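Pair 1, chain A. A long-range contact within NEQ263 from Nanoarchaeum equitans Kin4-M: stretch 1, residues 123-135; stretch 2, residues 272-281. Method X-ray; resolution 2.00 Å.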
# COMPACT_ATOMS: atom_id res chain seq x y z
N PRO A 123 -27.17 -20.98 15.35
CA PRO A 123 -26.87 -22.20 16.11
C PRO A 123 -25.78 -23.06 15.48
O PRO A 123 -25.64 -23.11 14.26
CB PRO A 123 -28.21 -22.96 16.08
CG PRO A 123 -28.90 -22.47 14.86
CD PRO A 123 -28.50 -21.03 14.72
N LEU A 124 -25.01 -23.72 16.34
CA LEU A 124 -23.99 -24.68 15.94
C LEU A 124 -24.62 -26.04 15.71
O LEU A 124 -25.43 -26.50 16.52
CB LEU A 124 -22.92 -24.77 17.04
CG LEU A 124 -21.97 -25.98 17.07
CD1 LEU A 124 -21.02 -25.95 15.89
CD2 LEU A 124 -21.18 -26.01 18.37
N LEU A 125 -24.26 -26.70 14.60
CA LEU A 125 -24.79 -28.03 14.30
C LEU A 125 -23.71 -29.09 14.49
O LEU A 125 -22.53 -28.81 14.36
CB LEU A 125 -25.35 -28.08 12.87
CG LEU A 125 -26.82 -27.72 12.67
CD1 LEU A 125 -27.15 -26.35 13.21
CD2 LEU A 125 -27.20 -27.79 11.20
N LYS A 126 -24.13 -30.32 14.79
CA LYS A 126 -23.17 -31.40 15.01
C LYS A 126 -22.47 -31.78 13.70
O LYS A 126 -23.12 -32.13 12.71
CB LYS A 126 -23.83 -32.63 15.64
CG LYS A 126 -22.83 -33.61 16.25
CD LYS A 126 -23.50 -34.69 17.09
CE LYS A 126 -24.17 -35.75 16.22
NZ LYS A 126 -24.70 -36.87 17.04
N GLY A 127 -21.14 -31.69 13.71
CA GLY A 127 -20.36 -31.95 12.51
C GLY A 127 -19.98 -30.68 11.78
O GLY A 127 -19.25 -30.71 10.80
N GLN A 128 -20.47 -29.55 12.27
CA GLN A 128 -20.18 -28.27 11.63
C GLN A 128 -18.78 -27.77 12.01
O GLN A 128 -18.26 -28.09 13.09
CB GLN A 128 -21.23 -27.23 12.02
CG GLN A 128 -21.19 -25.93 11.22
CD GLN A 128 -22.36 -25.01 11.54
OE1 GLN A 128 -23.19 -25.32 12.39
NE2 GLN A 128 -22.43 -23.87 10.86
N LYS A 129 -18.17 -27.02 11.11
CA LYS A 129 -16.95 -26.29 11.43
C LYS A 129 -17.29 -24.80 11.45
O LYS A 129 -17.78 -24.25 10.47
CB LYS A 129 -15.83 -26.60 10.42
CG LYS A 129 -16.25 -26.47 8.96
CD LYS A 129 -15.08 -26.71 8.03
CE LYS A 129 -15.47 -26.44 6.59
NZ LYS A 129 -16.43 -27.44 6.05
N ILE A 130 -17.05 -24.17 12.59
CA ILE A 130 -17.36 -22.75 12.74
C ILE A 130 -16.32 -22.05 13.61
O ILE A 130 -15.97 -22.53 14.68
CB ILE A 130 -18.79 -22.55 13.28
CG1 ILE A 130 -19.08 -21.07 13.54
CG2 ILE A 130 -19.00 -23.34 14.55
CD1 ILE A 130 -20.55 -20.73 13.44
N ALA A 131 -15.82 -20.92 13.13
CA ALA A 131 -14.72 -20.23 13.80
C ALA A 131 -15.20 -19.16 14.77
O ALA A 131 -16.32 -18.67 14.67
CB ALA A 131 -13.79 -19.62 12.78
N ILE A 132 -14.35 -18.82 15.73
CA ILE A 132 -14.55 -17.63 16.55
C ILE A 132 -13.48 -16.61 16.16
O ILE A 132 -12.29 -16.90 16.24
CB ILE A 132 -14.45 -17.95 18.06
CG1 ILE A 132 -15.51 -18.97 18.47
CG2 ILE A 132 -14.60 -16.68 18.89
CD1 ILE A 132 -15.37 -19.46 19.90
N PHE A 133 -13.91 -15.44 15.71
CA PHE A 133 -12.99 -14.35 15.36
C PHE A 133 -13.02 -13.36 16.51
O PHE A 133 -14.09 -12.93 16.93
CB PHE A 133 -13.45 -13.61 14.10
CG PHE A 133 -13.34 -14.41 12.82
CD1 PHE A 133 -12.84 -15.71 12.82
CD2 PHE A 133 -13.72 -13.85 11.61
CE1 PHE A 133 -12.75 -16.43 11.64
CE2 PHE A 133 -13.63 -14.57 10.43
CZ PHE A 133 -13.14 -15.86 10.44
N SER A 134 -11.85 -12.97 17.00
CA SER A 134 -11.80 -12.00 18.10
C SER A 134 -10.75 -10.92 17.90
O SER A 134 -9.66 -11.18 17.41
CB SER A 134 -11.56 -12.71 19.44
OG SER A 134 -11.43 -11.77 20.50
N PRO A 135 -11.10 -9.68 18.29
CA PRO A 135 -10.09 -8.62 18.44
C PRO A 135 -9.15 -9.03 19.57
O PRO A 135 -9.56 -9.81 20.43
CB PRO A 135 -10.92 -7.41 18.90
CG PRO A 135 -12.33 -7.71 18.46
CD PRO A 135 -12.47 -9.20 18.55
N GLY A 272 -20.17 -41.29 12.85
CA GLY A 272 -19.78 -40.34 13.88
C GLY A 272 -19.61 -38.93 13.36
O GLY A 272 -19.97 -38.64 12.22
N SER A 273 -19.05 -38.05 14.18
CA SER A 273 -18.93 -36.65 13.81
C SER A 273 -17.73 -35.95 14.44
O SER A 273 -17.33 -36.26 15.56
CB SER A 273 -20.21 -35.89 14.17
OG SER A 273 -20.37 -35.80 15.58
N ILE A 274 -17.17 -35.00 13.70
CA ILE A 274 -16.19 -34.07 14.26
C ILE A 274 -16.73 -32.65 14.17
O ILE A 274 -16.89 -32.11 13.07
CB ILE A 274 -14.84 -34.13 13.50
CG1 ILE A 274 -14.19 -35.51 13.66
CG2 ILE A 274 -13.90 -33.05 14.01
CD1 ILE A 274 -12.89 -35.66 12.89
N THR A 275 -17.05 -32.07 15.32
CA THR A 275 -17.43 -30.66 15.37
C THR A 275 -16.18 -29.84 15.66
O THR A 275 -15.48 -30.07 16.65
CB THR A 275 -18.51 -30.40 16.44
OG1 THR A 275 -19.66 -31.21 16.16
CG2 THR A 275 -18.93 -28.94 16.44
N LEU A 276 -15.89 -28.88 14.79
CA LEU A 276 -14.62 -28.17 14.84
C LEU A 276 -14.81 -26.68 15.07
O LEU A 276 -15.54 -26.01 14.34
CB LEU A 276 -13.84 -28.41 13.54
CG LEU A 276 -12.50 -27.71 13.36
CD1 LEU A 276 -11.56 -28.08 14.49
CD2 LEU A 276 -11.88 -28.08 12.02
N ILE A 277 -14.13 -26.15 16.09
CA ILE A 277 -14.18 -24.72 16.38
C ILE A 277 -12.77 -24.13 16.41
O ILE A 277 -12.10 -24.16 17.44
CB ILE A 277 -14.91 -24.44 17.71
CG1 ILE A 277 -16.32 -25.04 17.68
CG2 ILE A 277 -14.98 -22.95 17.98
CD1 ILE A 277 -17.11 -24.84 18.97
N PRO A 278 -12.32 -23.59 15.26
CA PRO A 278 -11.03 -22.91 15.20
C PRO A 278 -11.18 -21.50 15.76
O PRO A 278 -12.18 -20.84 15.47
CB PRO A 278 -10.74 -22.83 13.69
CG PRO A 278 -11.77 -23.70 13.02
CD PRO A 278 -12.95 -23.70 13.94
N MET A 279 -10.22 -21.06 16.56
CA MET A 279 -10.28 -19.72 17.12
C MET A 279 -9.10 -18.91 16.61
O MET A 279 -7.98 -19.42 16.51
CB MET A 279 -10.25 -19.78 18.64
CG MET A 279 -11.47 -20.42 19.28
SD MET A 279 -11.23 -20.66 21.04
CE MET A 279 -10.34 -22.21 21.05
N LEU A 280 -9.35 -17.64 16.28
CA LEU A 280 -8.26 -16.77 15.85
C LEU A 280 -8.42 -15.33 16.32
O LEU A 280 -9.54 -14.84 16.53
CB LEU A 280 -8.08 -16.82 14.32
CG LEU A 280 -9.24 -16.44 13.39
CD1 LEU A 280 -9.24 -14.95 13.11
CD2 LEU A 280 -9.14 -17.22 12.09
N THR A 281 -7.29 -14.66 16.49
CA THR A 281 -7.27 -13.24 16.78
C THR A 281 -7.17 -12.51 15.45
O THR A 281 -6.29 -12.81 14.64
CB THR A 281 -6.05 -12.87 17.65
OG1 THR A 281 -6.14 -13.57 18.90
CG2 THR A 281 -6.01 -11.38 17.91

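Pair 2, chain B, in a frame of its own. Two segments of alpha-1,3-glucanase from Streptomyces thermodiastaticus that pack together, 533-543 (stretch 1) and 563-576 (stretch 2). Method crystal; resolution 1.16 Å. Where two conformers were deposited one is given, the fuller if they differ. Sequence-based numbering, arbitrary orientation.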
# COMPACT_ATOMS: atom_id res chain seq x y z
N GLN B 533 -12.97 -8.95 18.79
CA GLN B 533 -13.57 -10.13 18.18
C GLN B 533 -12.61 -11.29 18.46
O GLN B 533 -11.59 -11.43 17.78
CB GLN B 533 -13.76 -9.89 16.69
CG GLN B 533 -14.40 -11.03 15.92
CD GLN B 533 -14.56 -10.70 14.45
OE1 GLN B 533 -15.09 -9.65 14.08
NE2 GLN B 533 -14.09 -11.60 13.59
N ALA B 534 -12.91 -12.08 19.49
CA ALA B 534 -12.02 -13.13 19.98
C ALA B 534 -12.57 -14.49 19.56
O ALA B 534 -13.61 -14.94 20.07
CB ALA B 534 -11.87 -13.05 21.50
N GLU B 535 -11.87 -15.15 18.65
CA GLU B 535 -12.31 -16.41 18.09
C GLU B 535 -11.27 -17.52 18.20
O GLU B 535 -11.54 -18.64 17.77
CB GLU B 535 -12.72 -16.23 16.63
CG GLU B 535 -13.87 -15.28 16.48
CD GLU B 535 -14.28 -15.13 15.05
OE1 GLU B 535 -13.68 -14.28 14.37
OE2 GLU B 535 -15.18 -15.87 14.61
N ALA B 536 -10.10 -17.23 18.71
CA ALA B 536 -9.10 -18.24 18.98
C ALA B 536 -9.06 -18.54 20.46
O ALA B 536 -9.39 -17.67 21.28
CB ALA B 536 -7.72 -17.72 18.57
N PRO B 537 -8.66 -19.74 20.86
CA PRO B 537 -8.30 -19.96 22.26
C PRO B 537 -7.03 -19.18 22.59
O PRO B 537 -6.28 -18.77 21.71
CB PRO B 537 -8.04 -21.47 22.33
CG PRO B 537 -7.62 -21.83 20.93
CD PRO B 537 -8.38 -20.92 20.01
N GLY B 538 -6.81 -18.97 23.89
CA GLY B 538 -5.59 -18.30 24.33
C GLY B 538 -5.85 -17.25 25.39
O GLY B 538 -6.70 -17.45 26.26
N GLU B 539 -5.12 -16.15 25.34
CA GLU B 539 -5.26 -15.09 26.33
C GLU B 539 -4.65 -13.81 25.79
O GLU B 539 -3.71 -13.83 24.99
CB GLU B 539 -4.60 -15.46 27.67
CG GLU B 539 -3.13 -15.89 27.59
CD GLU B 539 -2.15 -14.73 27.52
OE1 GLU B 539 -1.00 -14.94 27.05
OE2 GLU B 539 -2.53 -13.60 27.93
N ALA B 540 -5.19 -12.68 26.25
CA ALA B 540 -4.61 -11.39 25.94
C ALA B 540 -4.95 -10.42 27.06
O ALA B 540 -5.96 -10.59 27.76
CB ALA B 540 -5.14 -10.83 24.62
N THR B 541 -4.12 -9.41 27.22
CA THR B 541 -4.33 -8.36 28.21
C THR B 541 -4.62 -7.05 27.49
O THR B 541 -3.94 -6.70 26.52
CB THR B 541 -3.09 -8.20 29.08
OG1 THR B 541 -2.83 -9.43 29.76
CG2 THR B 541 -3.27 -7.09 30.11
N PHE B 542 -5.64 -6.34 27.98
CA PHE B 542 -6.05 -5.07 27.41
C PHE B 542 -5.99 -3.98 28.47
O PHE B 542 -6.59 -4.12 29.54
CB PHE B 542 -7.48 -5.15 26.88
CG PHE B 542 -7.64 -6.19 25.80
CD1 PHE B 542 -7.79 -7.53 26.14
CD2 PHE B 542 -7.60 -5.84 24.47
CE1 PHE B 542 -7.91 -8.50 25.17
CE2 PHE B 542 -7.72 -6.82 23.47
CZ PHE B 542 -7.88 -8.14 23.83
N ARG B 543 -5.27 -2.90 28.17
CA ARG B 543 -5.18 -1.75 29.05
C ARG B 543 -5.36 -0.48 28.23
O ARG B 543 -4.91 -0.40 27.08
CB ARG B 543 -3.79 -1.64 29.72
CG ARG B 543 -3.43 -2.74 30.69
CD ARG B 543 -2.11 -2.41 31.40
NE ARG B 543 -0.98 -2.34 30.48
CZ ARG B 543 -0.18 -3.37 30.21
NH1 ARG B 543 -0.38 -4.53 30.81
NH2 ARG B 543 0.83 -3.23 29.36
N GLY B 563 -13.65 -27.55 21.47
CA GLY B 563 -12.64 -28.46 21.94
C GLY B 563 -11.24 -27.88 22.04
O GLY B 563 -10.36 -28.52 22.62
N SER B 564 -11.00 -26.68 21.51
CA SER B 564 -9.66 -26.12 21.48
C SER B 564 -9.35 -25.19 22.65
O SER B 564 -8.22 -24.72 22.75
CB SER B 564 -9.35 -25.42 20.15
OG SER B 564 -10.22 -24.33 19.92
N GLY B 565 -10.32 -24.89 23.50
CA GLY B 565 -10.07 -24.15 24.72
C GLY B 565 -10.75 -22.79 24.75
O GLY B 565 -11.49 -22.40 23.84
N THR B 566 -10.50 -22.07 25.84
CA THR B 566 -11.08 -20.76 26.07
C THR B 566 -10.10 -19.66 25.69
O THR B 566 -8.90 -19.90 25.51
CB THR B 566 -11.44 -20.58 27.55
OG1 THR B 566 -10.25 -20.62 28.35
CG2 THR B 566 -12.37 -21.67 28.00
N PHE B 567 -10.62 -18.44 25.62
CA PHE B 567 -9.81 -17.23 25.45
C PHE B 567 -10.09 -16.33 26.64
O PHE B 567 -11.23 -15.95 26.87
CB PHE B 567 -10.18 -16.50 24.16
CG PHE B 567 -9.27 -15.35 23.84
CD1 PHE B 567 -8.01 -15.57 23.29
CD2 PHE B 567 -9.64 -14.04 24.11
CE1 PHE B 567 -7.16 -14.53 23.00
CE2 PHE B 567 -8.79 -12.98 23.81
CZ PHE B 567 -7.55 -13.23 23.25
N THR B 568 -9.04 -16.02 27.40
CA THR B 568 -9.17 -15.20 28.60
C THR B 568 -8.76 -13.76 28.29
O THR B 568 -7.59 -13.48 28.01
CB THR B 568 -8.33 -15.77 29.75
OG1 THR B 568 -8.78 -17.09 30.05
CG2 THR B 568 -8.46 -14.90 31.00
N VAL B 569 -9.73 -12.85 28.37
CA VAL B 569 -9.51 -11.42 28.22
C VAL B 569 -9.23 -10.86 29.61
O VAL B 569 -10.12 -10.84 30.46
CB VAL B 569 -10.75 -10.74 27.60
CG1 VAL B 569 -10.57 -9.23 27.54
CG2 VAL B 569 -11.07 -11.33 26.24
N THR B 570 -8.01 -10.40 29.85
CA THR B 570 -7.69 -9.75 31.11
C THR B 570 -7.87 -8.25 30.96
O THR B 570 -7.28 -7.62 30.07
CB THR B 570 -6.28 -10.09 31.61
OG1 THR B 570 -6.25 -11.46 32.04
CG2 THR B 570 -5.90 -9.20 32.79
N ASP B 571 -8.70 -7.68 31.82
CA ASP B 571 -8.88 -6.24 31.92
C ASP B 571 -7.74 -5.70 32.77
O ASP B 571 -7.75 -5.83 34.00
CB ASP B 571 -10.24 -5.96 32.54
CG ASP B 571 -10.55 -4.48 32.70
OD1 ASP B 571 -9.68 -3.63 32.43
OD2 ASP B 571 -11.68 -4.17 33.12
N GLY B 572 -6.74 -5.13 32.12
CA GLY B 572 -5.60 -4.58 32.82
C GLY B 572 -5.77 -3.16 33.29
O GLY B 572 -4.81 -2.57 33.81
N GLY B 573 -6.95 -2.58 33.13
CA GLY B 573 -7.24 -1.26 33.66
C GLY B 573 -7.21 -0.18 32.59
O GLY B 573 -6.63 -0.33 31.51
N GLY B 574 -7.87 0.93 32.90
CA GLY B 574 -7.87 2.09 32.04
C GLY B 574 -8.75 1.97 30.82
O GLY B 574 -8.68 2.85 29.95
N ASN B 575 -9.58 0.94 30.73
CA ASN B 575 -10.45 0.74 29.58
C ASN B 575 -11.79 1.41 29.83
O ASN B 575 -12.29 1.42 30.96
CB ASN B 575 -10.67 -0.76 29.35
CG ASN B 575 -9.37 -1.50 29.05
OD1 ASN B 575 -8.61 -1.11 28.17
ND2 ASN B 575 -9.12 -2.58 29.79
N SER B 576 -12.39 1.95 28.78
CA SER B 576 -13.71 2.55 28.93
C SER B 576 -14.46 2.49 27.61
O SER B 576 -13.87 2.50 26.53
CB SER B 576 -13.63 4.01 29.40
OG SER B 576 -12.99 4.83 28.43
O HOH W 1 -7.85 -19.06 28.35

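The sharpest difference lies at one matched position, Thr275(A) in pair 1 and Phe567(B) in pair 2: the first makes a polar contact with the neighbouring strand, the second lays an aromatic ring across it. Thr275(A), chi1 m, accepts a hydrogen bond from the turn, Gly127(A) N to Thr275(A) OG1 at 2.9 Å and nearly linear, while its methyl meets the leucine ahead of the turn, Leu124(A) CD1 to Thr275(A) CG2 at 3.7 Å. Phe567(B), chi1 t, has the largest covered area in pair 2; its ring reaches Ala534(B) CB from CD2 at 3.6 Å and Ala540(B) CB from CZ at 3.7 Å, and Glu539(B) CA lies over one face.

The shared geometry is a pair of parallel strands, with axes 14° apart in pair 1 and 11° in pair 2; 14 central residues superpose at 0.8 Å, and the buried areas are nearly equal, 798 and 803 Å². Four rungs correspond. Leu276(A) N to Gln128(A) O (3.0 Å) matches Thr568(B) N to Gly538(B) O (3.0 Å), and Ile130(A) N to Leu276(A) O (3.0 Å) matches Ala540(B) N to Thr568(B) O (3.1 Å). Farther along, Ile132(A) N to Pro278(A) O (3.0 Å) matches Phe542(B) N to Thr570(B) O (2.9 Å), and Leu280(A) N to Ile132(A) O (3.0 Å) matches Gly572(B) N to Phe542(B) O (2.8 Å). Two rungs of pair 2 have no counterpart in pair 1. Gly538(B) N bonds to Thr566(B) O at 2.8 Å, whereas the matching Gln128(A) N bonds within the turn to Leu125(A) O at 3.0 Å. Thr570(B) N donates a hydrogen bond to Ala540(B) O at 2.9 Å, but the matching Pro278(A) has no amide hydrogen, and its ring carbon CD sits 3.3 Å from Ile130(A) O instead.

The entry to the ladder also differs. In pair 1 a type II turn from Leu125(A) to Gln128(A) places Gly127(A), at phi 98°, where a CB would jam against the preceding carbonyl. Its counterpart is Pro537(B), whose CB packs 3.3 Å from Ser564(B) O; a glycine of pair 2 that likewise has no room for a CB comes one position later, Gly538(B), which superposes on Gln128(A). A water bound to Gly538(B) O (2.9 Å) also links Thr566(B) OG1 (2.9 Å) and Thr568(B) OG1 (2.8 Å).

Near the far end, Ile132(A) and Phe542(B) coincide, as do Ile277(A) and Val569(B), so one apolar contact is built twice: Ile132(A) CD1 to Ile277(A) CG2 at 4.0 Å, and Phe542(B) CD1 to Val569(B) CG1 at 3.5 Å. Next, Phe133(A) CD1 meets Leu280(A) CD1 at 3.7 Å. The matched positions hold Arg543(B), whose CG lies 3.4 Å from Gly572(B) O, and Gly572(B) itself, where a CB would stand 2.5 Å from Arg543(B) CG. In pair 2 Asn575(B) ND2 adds a second bond to Phe542(B) O (3.0 Å).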